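Local coordinates for protein nicotinate-nucleotide diphosphorylase (Carboxylating) (Streptococcus pyogenes GA06023, PDB 5HUO) that probably converts quinolinate and 5-phosphoribosyl 1-diphosphate to nicotinate ribonucleotide, carbon dioxide and diphosphate, a step of NAD biosynthesis, at residues A[50-53]-A[54-57]. Numbering follows the deposited sequence.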
loop_
_atom_site.group_PDB
_atom_site.type_symbol
_atom_site.label_atom_id
_atom_site.label_comp_id
_atom_site.label_asym_id
_atom_site.label_seq_id
_atom_site.Cartn_x
_atom_site.Cartn_y
_atom_site.Cartn_z
ATOM N N VAL A 50 4.829 17.227 3.413
ATOM C CA VAL A 50 3.576 17.973 3.321
ATOM C C VAL A 50 2.404 17.125 3.755
ATOM O O VAL A 50 2.002 16.268 3.023
ATOM C CB VAL A 50 3.275 18.456 1.905
ATOM C CG1 VAL A 50 2.114 19.427 1.924
ATOM C CG2 VAL A 50 4.478 19.157 1.268
ATOM N N HIS A 51 1.921 17.309 4.988
ATOM C CA HIS A 51 0.862 16.448 5.564
ATOM C C HIS A 51 -0.505 17.022 5.335
ATOM O O HIS A 51 -1.448 16.309 5.165
ATOM C CB HIS A 51 1.053 15.994 7.039
ATOM C CG HIS A 51 1.054 17.091 8.064
ATOM N ND1 HIS A 51 2.139 17.358 8.867
ATOM C CD2 HIS A 51 0.102 17.968 8.446
ATOM C CE1 HIS A 51 1.874 18.368 9.674
ATOM N NE2 HIS A 51 0.642 18.760 9.436
ATOM N N SER A 52 -0.588 18.332 5.287
ATOM C CA SER A 52 -1.809 19.021 4.882
ATOM C C SER A 52 -1.529 19.932 3.695
ATOM O O SER A 52 -1.795 19.570 2.585
ATOM C CB SER A 52 -2.368 19.814 6.059
ATOM O OG SER A 52 -1.476 20.820 6.523
ATOM N N GLU A 53 -0.933 21.081 3.950
ATOM C CA GLU A 53 -0.419 21.952 2.910
ATOM C C GLU A 53 0.847 22.711 3.276
ATOM O O GLU A 53 1.305 22.671 4.416
ATOM C CB GLU A 53 -1.485 22.954 2.524
ATOM C CG GLU A 53 -1.662 24.091 3.496
ATOM C CD GLU A 53 -2.878 24.968 3.163
ATOM O OE1 GLU A 53 -4.021 24.621 3.499
ATOM O OE2 GLU A 53 -2.665 26.069 2.643
ATOM N N ASP A 54 1.430 23.360 2.279
ATOM C CA ASP A 54 2.626 24.217 2.495
ATOM C C ASP A 54 2.138 25.614 2.795
ATOM O O ASP A 54 2.038 26.440 1.911
ATOM C CB ASP A 54 3.578 24.178 1.281
ATOM C CG ASP A 54 4.808 25.051 1.433
ATOM O OD1 ASP A 54 5.095 25.571 2.537
ATOM O OD2 ASP A 54 5.465 25.212 0.377
ATOM N N TYR A 55 1.807 25.853 4.055
ATOM C CA TYR A 55 1.189 27.105 4.492
ATOM C C TYR A 55 2.021 28.323 4.133
ATOM O O TYR A 55 1.523 29.312 3.649
ATOM C CB TYR A 55 0.917 27.109 5.996
ATOM C CG TYR A 55 -0.118 26.091 6.428
ATOM C CD1 TYR A 55 -1.467 26.313 6.252
ATOM C CD2 TYR A 55 0.257 24.908 6.987
ATOM C CE1 TYR A 55 -2.416 25.376 6.604
ATOM C CE2 TYR A 55 -0.690 23.971 7.339
ATOM C CZ TYR A 55 -2.026 24.221 7.143
ATOM O OH TYR A 55 -2.941 23.304 7.559
ATOM N N SER A 56 3.311 28.227 4.327
ATOM C CA SER A 56 4.225 29.372 4.115
ATOM C C SER A 56 4.204 29.802 2.661
ATOM O O SER A 56 4.148 30.985 2.344
ATOM C CB SER A 56 5.667 29.097 4.668
ATOM O OG SER A 56 5.788 27.752 5.185
ATOM N N THR A 57 4.180 28.838 1.768
ATOM C CA THR A 57 4.120 29.157 0.337
ATOM C C THR A 57 2.735 29.600 -0.067
ATOM O O THR A 57 2.595 30.523 -0.804
ATOM C CB THR A 57 4.560 27.976 -0.529
ATOM O OG1 THR A 57 5.945 27.769 -0.311
ATOM C CG2 THR A 57 4.361 28.214 -1.992
#
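The phenol ring of Tyr55 has the side chain of Glu53 laid across one face. Glu53 CG sits over the ring centre in a CH-pi contact, 3.5 Å from the centroid and 14° off the normal. Beyond it the carboxylate is stacked, its plane 9° from that of the ring and its CD 3.5 Å from Tyr55 CE1. With CG between the backbone N and the carbonyl carbon (chi1 77°) and the chain extended at chi2, Glu53 crosses the tyrosine at about a right angle. Its OE2 is held outside this pair, by Tyr217 of a second subunit and by Asn58, which probably helps to keep the carboxylate flat against the ring.

Ser52 approaches the phenol end obliquely, where Ser52 OG lies 3.1 Å from Tyr55 OH, at hydrogen-bonding distance. The backbone turns tightly at Asp54, where Tyr55 N makes a weak bond to Glu53 O at 3.2 Å. Val50 packs more loosely, CG1 near the amide of Asp54. Asp54, its CG anti to the backbone N, turns its carboxylate along the first helical turn: OD1 takes a weak bond from Thr57 N (3.5 Å), while OD2 lies 2.7 Å from Thr57 OG1, which meets it from above the carboxylate plane. Thr127 of helix 122-153 is a further partner of OD2, tying the turn to the long helix. Ser191 of the second subunit bonds Glu53 O and Ser52 N, and Phe188 of a third packs on Tyr55. The arrangement is an Asp N-cap opening helix 55-60, set at a subunit interface of the NadC hexamer.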